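Local coordinates for phosphoserine phosphatase RsbX (Bacillus subtilis, PDB 3W42), which removes phosphate from phosphoserine in the stressosome protein RsbS, and so acts as a negative regulator of sigma-B in the general stress response, at residues E5-I10 with M31-K36; S73-C78 with A90-I95; T103-G108 with Q136-H141. All blocks are in the same frame, centred on the assembly; numbering follows the deposited sequence.

Contact 1. Residues E5-I10 with M31-K36; sequences EENEHI and MKADDK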
loop_
_atom_site.group_PDB
_atom_site.type_symbol
_atom_site.label_atom_id
_atom_site.label_comp_id
_atom_site.label_asym_id
_atom_site.label_seq_id
_atom_site.Cartn_x
_atom_site.Cartn_y
_atom_site.Cartn_z
ATOM N N GLU A 5 0.622 14.742 0.716
ATOM C CA GLU A 5 1.090 15.209 1.998
ATOM C C GLU A 5 2.595 15.322 1.947
ATOM O O GLU A 5 3.237 14.682 1.104
ATOM C CB GLU A 5 0.683 14.260 3.139
ATOM C CG GLU A 5 -0.867 14.103 3.321
ATOM C CD GLU A 5 -1.659 15.318 3.784
ATOM O OE1 GLU A 5 -2.948 15.307 3.652
ATOM O OE2 GLU A 5 -1.072 16.331 4.262
ATOM N N GLU A 6 3.176 16.137 2.821
ATOM C CA GLU A 6 4.623 16.260 2.898
ATOM C C GLU A 6 5.051 16.697 4.282
ATOM O O GLU A 6 4.373 17.558 4.892
ATOM C CB GLU A 6 5.096 17.340 1.906
ATOM C CG GLU A 6 6.604 17.497 1.852
ATOM C CD GLU A 6 7.111 18.309 0.686
ATOM O OE1 GLU A 6 6.334 18.700 -0.149
ATOM O OE2 GLU A 6 8.380 18.470 0.535
ATOM N N ASN A 7 6.175 16.194 4.725
ATOM C CA ASN A 7 6.866 16.706 5.877
ATOM C C ASN A 7 8.356 16.731 5.584
ATOM O O ASN A 7 8.746 16.563 4.426
ATOM C CB ASN A 7 6.443 16.057 7.182
ATOM C CG ASN A 7 6.920 14.636 7.325
ATOM O OD1 ASN A 7 7.760 14.143 6.554
ATOM N ND2 ASN A 7 6.341 13.933 8.275
ATOM N N GLU A 8 9.193 16.906 6.594
ATOM C CA GLU A 8 10.612 16.987 6.327
ATOM C C GLU A 8 11.225 15.651 5.875
ATOM O O GLU A 8 12.323 15.663 5.321
ATOM C CB GLU A 8 11.348 17.486 7.603
ATOM C CG GLU A 8 10.999 18.938 8.025
ATOM C CD GLU A 8 11.386 19.288 9.470
ATOM O OE1 GLU A 8 10.718 18.708 10.421
ATOM O OE2 GLU A 8 12.335 20.068 9.674
ATOM N N HIS A 9 10.544 14.564 6.123
ATOM C CA HIS A 9 11.079 13.225 5.933
ATOM C C HIS A 9 10.509 12.476 4.757
ATOM O O HIS A 9 11.115 11.491 4.295
ATOM C CB HIS A 9 10.868 12.405 7.207
ATOM C CG HIS A 9 11.500 13.074 8.387
ATOM N ND1 HIS A 9 12.858 13.224 8.506
ATOM C CD2 HIS A 9 10.894 13.697 9.423
ATOM C CE1 HIS A 9 13.056 13.917 9.627
ATOM N NE2 HIS A 9 11.883 14.232 10.167
ATOM N N ILE A 10 9.329 12.835 4.300
ATOM C CA ILE A 10 8.659 12.123 3.226
ATOM C C ILE A 10 7.663 13.039 2.536
ATOM O O ILE A 10 7.077 13.915 3.151
ATOM C CB ILE A 10 7.895 10.866 3.790
ATOM C CG1 ILE A 10 7.580 9.833 2.661
ATOM C CG2 ILE A 10 6.675 11.253 4.666
ATOM C CD1 ILE A 10 6.927 8.592 3.177
ATOM N N MET A 31 -3.229 6.215 5.518
ATOM C CA MET A 31 -1.881 6.922 5.430
ATOM C C MET A 31 -1.852 7.841 6.660
ATOM O O MET A 31 -2.719 8.716 6.698
ATOM C CB MET A 31 -1.624 7.843 4.202
ATOM C CG MET A 31 -0.395 8.771 4.288
ATOM S SD MET A 31 1.205 7.923 4.490
ATOM C CE MET A 31 1.039 7.351 2.986
ATOM N N LYS A 32 -0.848 7.800 7.513
ATOM C CA LYS A 32 -0.593 8.894 8.445
ATOM C C LYS A 32 0.877 9.003 8.707
ATOM O O LYS A 32 1.525 8.035 9.010
ATOM C CB LYS A 32 -1.314 8.667 9.766
ATOM C CG LYS A 32 -1.188 9.749 10.781
ATOM C CD LYS A 32 -1.590 9.176 12.178
ATOM C CE LYS A 32 -3.172 8.952 12.246
ATOM N NZ LYS A 32 -4.034 8.507 13.494
ATOM N N ALA A 33 1.394 10.200 8.595
ATOM C CA ALA A 33 2.738 10.547 8.905
ATOM C C ALA A 33 2.769 11.622 9.979
ATOM O O ALA A 33 1.949 12.533 9.959
ATOM C CB ALA A 33 3.556 10.996 7.651
ATOM N N ASP A 34 3.698 11.532 10.900
ATOM C CA ASP A 34 4.067 12.645 11.777
ATOM C C ASP A 34 5.594 12.841 11.626
ATOM O O ASP A 34 6.186 12.353 10.664
ATOM C CB ASP A 34 3.616 12.370 13.206
ATOM C CG ASP A 34 4.321 11.247 13.914
ATOM O OD1 ASP A 34 5.338 10.784 13.521
ATOM O OD2 ASP A 34 3.788 10.947 14.993
ATOM N N ASP A 35 6.178 13.654 12.487
ATOM C CA ASP A 35 7.590 13.993 12.286
ATOM C C ASP A 35 8.509 12.821 12.518
ATOM O O ASP A 35 9.681 12.893 12.167
ATOM C CB ASP A 35 7.998 15.151 13.193
ATOM C CG ASP A 35 7.242 16.415 12.930
ATOM O OD1 ASP A 35 6.879 16.705 11.780
ATOM O OD2 ASP A 35 7.034 17.177 13.910
ATOM N N LYS A 36 7.994 11.766 13.156
ATOM C CA LYS A 36 8.800 10.631 13.575
ATOM C C LYS A 36 8.565 9.377 12.717
ATOM O O LYS A 36 9.495 8.580 12.539
ATOM C CB LYS A 36 8.579 10.304 15.037
ATOM C CG LYS A 36 9.091 11.459 15.970
ATOM C CD LYS A 36 8.724 11.322 17.484
ATOM C CE LYS A 36 9.210 10.057 18.402
ATOM N NZ LYS A 36 8.924 10.285 19.937
HETATM O O HOH W 1 4.828 15.541 10.191
HETATM O O HOH W 2 8.653 16.891 9.536
#
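Water carries the clearest polar links between residues 5-10 and 31-36. One molecule accepts from Asn7 ND2 at 2.9 Å and donates to Asp35 OD1; a second takes the N-H of Glu8 and donates to both Glu8 OE1 and Asp35 OD1. Asp35 OD1 thus receives two water protons, which should ease the closeness of two acids, Glu8 OE1 standing 4.5 Å from Asp35 OD1. Asn7 ND2 also lies 2.9 Å from Asp34 O. Beside them the His9 ring brings CD2 to 3.1 Å from Asp35 O, approached obliquely, and deeper in, Ile10 CG2 meets Ala33 CB at 4.3 Å.

The Asn7 amide is set by its own turn. With CG in the crowded position between backbone N and carbonyl carbon (chi1 71°), OD1 accepts from His9 N at 2.8 Å, above the carbonyl plane, and from Ile10 N nearly along the C=O axis; ND2 is thereby directed at the other segment. Asp34 OD1 likewise accepts from Lys36 N. These are two Asx turns, each in the hairpin bend following an edge strand, 2-6 in one sheet and 27-33 in the other, where the two layers of the PPM-type beta sandwich meet at the surface.

Contact 2. Residues S73-C78 with A90-I95; sequences SIIERC and ASILKI
This is a buried, apolar helix-on-sheet contact: helix 71-81 lies against strand 88-96, the central strand of a five-stranded antiparallel sheet, in the alpha-beta-beta-alpha sandwich of a PPM-type phosphatase. The axes of the short segments approach to 9.4 Å and run nearly antiparallel, with 153° between their N-to-C directions. The CA atoms nearest each other belong to Ile75 and Ile92.

Ile92 carries the contact through a single methyl. Its CG1 is anti to the carbonyl carbon (chi1 -57°) and CD1 continues the extended branch, so that CD1 is driven into the helix surface between Ile74 and Ile75. There it meets Ile74 CG2 at 3.6 Å, Ile75 CB at 3.9 Å and even the backbone, Ile75 N lying 3.8 Å from Ile92 CD1. Both helix isoleucines cross Ile92 obliquely. One turn on from Ile74, Cys78 SG lies more loosely, 4.4 Å from Ile92 CD1.

The two helix residues then diverge. Ile74 sends CD1 toward the aliphatic part of Lys94, 4.3 Å from CD, while the lysine's NZ is hydrogen-bonded to Ala67 O. Ile75, with CG1 anti to its backbone N (chi1 -153°), extends CD1 to 4.4 Å from Ala90 O; that carbonyl is served by Ser106 OG on the next strand. Val63 of helix 49-65 touches both Ile74 and Ile92, so the second helix shares this core.

Across the interface the side-chain contacts are made by carbon and sulfur; the backbone atoms Ile75 N and Ala90 O are met by methyls. Lys94 NZ and Ala90 O, which border it, have partners elsewhere. Cohesion between these segments therefore probably rests on dispersion and the exclusion of water, with the fit round one methyl as its closest point.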
loop_
_atom_site.group_PDB
_atom_site.type_symbol
_atom_site.label_atom_id
_atom_site.label_comp_id
_atom_site.label_asym_id
_atom_site.label_seq_id
_atom_site.Cartn_x
_atom_site.Cartn_y
_atom_site.Cartn_z
ATOM N N SER A 73 1.530 -7.649 14.143
ATOM C CA SER A 73 0.391 -7.539 15.041
ATOM C C SER A 73 -0.833 -6.921 14.395
ATOM O O SER A 73 -1.951 -7.397 14.557
ATOM C CB SER A 73 0.770 -6.708 16.233
ATOM O OG SER A 73 -0.322 -6.615 17.152
ATOM N N ILE A 74 -0.591 -5.864 13.644
ATOM C CA ILE A 74 -1.683 -5.169 12.986
ATOM C C ILE A 74 -2.346 -6.122 11.966
ATOM O O ILE A 74 -3.577 -6.258 11.896
ATOM C CB ILE A 74 -1.244 -3.873 12.282
ATOM C CG1 ILE A 74 -0.630 -2.909 13.308
ATOM C CG2 ILE A 74 -2.446 -3.262 11.551
ATOM C CD1 ILE A 74 -0.023 -1.670 12.672
ATOM N N ILE A 75 -1.524 -6.818 11.146
ATOM C CA ILE A 75 -2.097 -7.663 10.114
ATOM C C ILE A 75 -2.883 -8.814 10.702
ATOM O O ILE A 75 -3.875 -9.234 10.112
ATOM C CB ILE A 75 -1.026 -8.091 9.091
ATOM C CG1 ILE A 75 -1.751 -8.370 7.740
ATOM C CG2 ILE A 75 -0.234 -9.237 9.567
ATOM C CD1 ILE A 75 -0.714 -8.603 6.572
ATOM N N GLU A 76 -2.466 -9.311 11.882
ATOM C CA GLU A 76 -3.240 -10.393 12.505
ATOM C C GLU A 76 -4.588 -9.889 13.030
ATOM O O GLU A 76 -5.565 -10.640 12.914
ATOM C CB GLU A 76 -2.388 -11.049 13.606
ATOM C CG GLU A 76 -3.182 -12.015 14.433
ATOM C CD GLU A 76 -3.844 -13.169 13.700
ATOM O OE1 GLU A 76 -3.515 -13.445 12.437
ATOM O OE2 GLU A 76 -4.688 -13.816 14.341
ATOM N N ARG A 77 -4.654 -8.680 13.548
ATOM C CA ARG A 77 -5.944 -8.131 13.868
ATOM C C ARG A 77 -6.828 -8.063 12.627
ATOM O O ARG A 77 -8.043 -8.298 12.687
ATOM C CB ARG A 77 -5.823 -6.719 14.476
ATOM C CG ARG A 77 -5.155 -6.671 15.826
ATOM C CD ARG A 77 -5.156 -5.253 16.371
ATOM N NE ARG A 77 -4.504 -5.111 17.652
ATOM C CZ ARG A 77 -5.087 -5.258 18.834
ATOM N NH1 ARG A 77 -6.343 -5.653 18.953
ATOM N NH2 ARG A 77 -4.391 -4.998 19.940
ATOM N N CYS A 78 -6.222 -7.610 11.537
ATOM C CA CYS A 78 -6.932 -7.558 10.257
ATOM C C CYS A 78 -7.439 -8.933 9.852
ATOM O O CYS A 78 -8.614 -9.082 9.486
ATOM C CB CYS A 78 -6.049 -6.998 9.170
ATOM S SG CYS A 78 -5.646 -5.230 9.397
ATOM N N ALA A 90 -3.913 -7.468 1.386
ATOM C CA ALA A 90 -3.522 -6.251 2.068
ATOM C C ALA A 90 -2.015 -6.219 2.296
ATOM O O ALA A 90 -1.368 -7.254 2.428
ATOM C CB ALA A 90 -4.194 -6.170 3.448
ATOM N N SER A 91 -1.509 -5.005 2.401
ATOM C CA SER A 91 -0.121 -4.702 2.671
ATOM C C SER A 91 -0.045 -3.599 3.649
ATOM O O SER A 91 -0.776 -2.594 3.566
ATOM C CB SER A 91 0.590 -4.294 1.419
ATOM O OG SER A 91 0.543 -5.392 0.488
ATOM N N ILE A 92 0.859 -3.723 4.651
ATOM C CA ILE A 92 1.029 -2.758 5.713
ATOM C C ILE A 92 2.510 -2.400 5.832
ATOM O O ILE A 92 3.375 -3.271 5.886
ATOM C CB ILE A 92 0.553 -3.298 7.064
ATOM C CG1 ILE A 92 -0.929 -3.715 6.947
ATOM C CG2 ILE A 92 0.618 -2.202 8.152
ATOM C CD1 ILE A 92 -1.507 -4.315 8.270
ATOM N N LEU A 93 2.804 -1.097 5.819
ATOM C CA LEU A 93 4.143 -0.536 5.847
ATOM C C LEU A 93 4.250 0.442 6.997
ATOM O O LEU A 93 3.428 1.355 7.123
ATOM C CB LEU A 93 4.412 0.181 4.540
ATOM C CG LEU A 93 5.736 0.926 4.390
ATOM C CD1 LEU A 93 6.929 -0.025 4.441
ATOM C CD2 LEU A 93 5.777 1.750 3.126
ATOM N N LYS A 94 5.303 0.336 7.792
ATOM C CA LYS A 94 5.668 1.331 8.799
ATOM C C LYS A 94 7.076 1.810 8.521
ATOM O O LYS A 94 7.939 1.035 8.103
ATOM C CB LYS A 94 5.553 0.765 10.212
ATOM C CG LYS A 94 4.107 0.655 10.735
ATOM C CD LYS A 94 3.976 -0.102 12.056
ATOM C CE LYS A 94 4.744 0.554 13.206
ATOM N NZ LYS A 94 4.087 1.714 13.762
ATOM N N ILE A 95 7.316 3.088 8.767
ATOM C CA ILE A 95 8.618 3.715 8.562
ATOM C C ILE A 95 8.977 4.516 9.783
ATOM O O ILE A 95 8.196 5.318 10.260
ATOM C CB ILE A 95 8.681 4.576 7.304
ATOM C CG1 ILE A 95 8.157 3.842 6.083
ATOM C CG2 ILE A 95 10.088 5.125 7.176
ATOM C CD1 ILE A 95 8.131 4.657 4.768
#

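Contact 3. Residues T103-G108 with Q136-H141; sequences TYCSVG and QKYKTH
Two direct hydrogen bonds tie strand 101-107 to the start of edge strand 140-144, and both belong to one antiparallel hydrogen-bonded pair, Tyr104 with His141. Tyr104 N gives its hydrogen to His141 O at 2.9 Å, with an N-H...O angle of 143°; the return bond from His141 N to Tyr104 O has the same length but is straighter, at 169°. Both donors lie in the acceptor's carbonyl plane. CA-H...O contacts add to each carbonyl: Thr103 CA is 3.1 Å from His141 O, and Thr140 CA approaches Tyr104 O.

Beyond this pair the two backbones part and water completes the ladder. One water accepts from Ser106 N and donates to Lys139 O at 2.8 Å; another accepts from Lys139 N and donates to Ser106 O, also at 2.8 Å. All four backbone groups are thus satisfied without direct pairing.

Side chains meet alongside. Cys105 SG, anti to its backbone N (chi1 -172°), lies 3.8 Å from Tyr138 CB and oblique to the tyrosine ring. Val107 CG2 comes to the ring's edge, 4.0 Å from CD1 of Tyr138, the two side chains crossing at about a right angle, and the end of Gln136 meets Val107 tip to tip. Gln136 CB sits 3.3 Å above one face of the Tyr138 ring, offset toward the rim. The polar tips look to helix 71-81: Tyr138 OH bonds Glu76, Thr140 OG1 bonds Glu72. On the other face, the hydroxyls of Tyr104 and Ser106 both bond to Ser91 OG.

Sheet pairing therefore passes from direct to water-mediated within two residues, the backbone groups of Ser106 and Lys139 remaining hydrogen-bonded through water while sulfur, valine and tyrosine supply the apolar part.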
loop_
_atom_site.group_PDB
_atom_site.type_symbol
_atom_site.label_atom_id
_atom_site.label_comp_id
_atom_site.label_asym_id
_atom_site.label_seq_id
_atom_site.Cartn_x
_atom_site.Cartn_y
_atom_site.Cartn_z
ATOM N N THR A 103 9.403 -1.438 8.042
ATOM C CA THR A 103 8.952 -2.769 8.328
ATOM C C THR A 103 7.677 -2.990 7.437
ATOM O O THR A 103 6.870 -2.073 7.244
ATOM C CB THR A 103 8.627 -2.974 9.760
ATOM O OG1 THR A 103 7.784 -1.945 10.272
ATOM C CG2 THR A 103 9.888 -3.109 10.634
ATOM N N TYR A 104 7.528 -4.188 6.926
ATOM C CA TYR A 104 6.511 -4.488 5.933
ATOM C C TYR A 104 5.985 -5.867 6.100
ATOM O O TYR A 104 6.754 -6.839 6.260
ATOM C CB TYR A 104 7.141 -4.350 4.504
ATOM C CG TYR A 104 6.200 -4.644 3.380
ATOM C CD1 TYR A 104 5.171 -3.732 3.074
ATOM C CD2 TYR A 104 6.266 -5.831 2.669
ATOM C CE1 TYR A 104 4.294 -4.002 2.024
ATOM C CE2 TYR A 104 5.361 -6.105 1.631
ATOM C CZ TYR A 104 4.385 -5.170 1.326
ATOM O OH TYR A 104 3.474 -5.381 0.324
ATOM N N CYS A 105 4.660 -6.028 6.020
ATOM C CA CYS A 105 4.029 -7.327 6.076
ATOM C C CYS A 105 2.827 -7.287 5.154
ATOM O O CYS A 105 2.072 -6.318 5.142
ATOM C CB CYS A 105 3.648 -7.702 7.468
ATOM S SG CYS A 105 3.068 -9.378 7.727
ATOM N N SER A 106 2.606 -8.377 4.420
ATOM C CA SER A 106 1.584 -8.456 3.383
ATOM C C SER A 106 1.071 -9.865 3.244
ATOM O O SER A 106 1.828 -10.842 3.425
ATOM C CB SER A 106 2.243 -7.982 2.097
ATOM O OG SER A 106 1.392 -8.070 0.985
ATOM N N VAL A 107 -0.202 -9.987 2.840
ATOM C CA VAL A 107 -0.741 -11.249 2.324
ATOM C C VAL A 107 -1.577 -10.904 1.086
ATOM O O VAL A 107 -2.468 -10.065 1.174
ATOM C CB VAL A 107 -1.599 -12.001 3.343
ATOM C CG1 VAL A 107 -2.213 -13.250 2.731
ATOM C CG2 VAL A 107 -0.746 -12.361 4.600
ATOM N N GLY A 108 -1.281 -11.565 -0.023
ATOM C CA GLY A 108 -2.043 -11.366 -1.220
ATOM C C GLY A 108 -1.324 -10.580 -2.268
ATOM O O GLY A 108 -0.103 -10.597 -2.369
ATOM N N GLN A 136 -2.428 -17.820 9.619
ATOM C CA GLN A 136 -1.427 -17.330 8.677
ATOM C C GLN A 136 -0.123 -17.496 9.277
ATOM O O GLN A 136 0.035 -17.245 10.467
ATOM C CB GLN A 136 -1.528 -15.811 8.405
ATOM C CG GLN A 136 -2.695 -15.487 7.539
ATOM C CD GLN A 136 -2.578 -15.793 6.003
ATOM O OE1 GLN A 136 -3.536 -15.764 5.317
ATOM N NE2 GLN A 136 -1.362 -15.993 5.492
ATOM N N LYS A 137 0.928 -17.680 8.461
ATOM C CA LYS A 137 2.339 -17.649 8.886
ATOM C C LYS A 137 2.999 -16.459 8.176
ATOM O O LYS A 137 3.452 -16.493 7.047
ATOM C CB LYS A 137 3.067 -18.911 8.516
ATOM C CG LYS A 137 2.648 -20.091 9.314
ATOM C CD LYS A 137 3.257 -21.315 8.673
ATOM C CE LYS A 137 3.367 -22.472 9.607
ATOM N NZ LYS A 137 4.340 -23.438 9.029
ATOM N N TYR A 138 2.899 -15.315 8.798
ATOM C CA TYR A 138 3.283 -14.050 8.209
ATOM C C TYR A 138 4.806 -13.963 8.032
ATOM O O TYR A 138 5.590 -14.579 8.783
ATOM C CB TYR A 138 2.842 -12.922 9.153
ATOM C CG TYR A 138 1.358 -12.882 9.371
ATOM C CD1 TYR A 138 0.535 -12.609 8.330
ATOM C CD2 TYR A 138 0.781 -13.188 10.607
ATOM C CE1 TYR A 138 -0.797 -12.501 8.566
ATOM C CE2 TYR A 138 -0.583 -13.188 10.784
ATOM C CZ TYR A 138 -1.351 -12.799 9.786
ATOM O OH TYR A 138 -2.709 -12.759 9.942
ATOM N N LYS A 139 5.196 -13.172 7.070
ATOM C CA LYS A 139 6.580 -12.833 6.811
ATOM C C LYS A 139 6.716 -11.315 7.035
ATOM O O LYS A 139 5.943 -10.563 6.437
ATOM C CB LYS A 139 6.961 -13.292 5.385
ATOM C CG LYS A 139 8.154 -12.782 4.823
ATOM C CD LYS A 139 9.327 -13.222 5.649
ATOM C CE LYS A 139 10.634 -12.679 5.040
ATOM N NZ LYS A 139 11.851 -13.177 5.746
ATOM N N THR A 140 7.494 -10.861 7.946
ATOM C CA THR A 140 7.756 -9.468 8.092
ATOM C C THR A 140 9.134 -9.147 7.605
ATOM O O THR A 140 10.124 -9.803 8.008
ATOM C CB THR A 140 7.574 -9.043 9.551
ATOM O OG1 THR A 140 6.212 -9.248 9.917
ATOM C CG2 THR A 140 7.983 -7.535 9.717
ATOM N N HIS A 141 9.267 -8.114 6.807
ATOM C CA HIS A 141 10.578 -7.611 6.333
ATOM C C HIS A 141 10.930 -6.380 7.104
ATOM O O HIS A 141 10.107 -5.483 7.321
ATOM C CB HIS A 141 10.546 -7.246 4.828
ATOM C CG HIS A 141 11.869 -6.864 4.188
ATOM N ND1 HIS A 141 12.767 -7.823 3.812
ATOM C CD2 HIS A 141 12.410 -5.667 3.819
ATOM C CE1 HIS A 141 13.822 -7.240 3.260
ATOM N NE2 HIS A 141 13.619 -5.942 3.218
HETATM O O HOH W 3 4.758 -10.343 3.904
HETATM O O HOH W 4 3.051 -12.649 5.186
#

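How the contacts relate
All three contacts reach the same five-stranded sheet, contact 1 at edge strand 27-33, contact 2 at central strand 88-96 and contact 3 at the opposite edge, 140-144. Contacts 2 and 3, their centres 8 Å apart, are directly joined by the hydroxyl bonds of Tyr138 and Ser106. Ile75 CG2 also packs 3.5 Å from Tyr138 CE1. Contact 1 does not touch the others: its nearest atoms are about 4 Å from contact 2 and about 11 Å from contact 3, with centres 18 Å and 23 Å away. The manganese, bound by Asp44, Asp156 and Asp189, is about 12 Å from the Ala90 side chain and about 13 Å from that of Ser106.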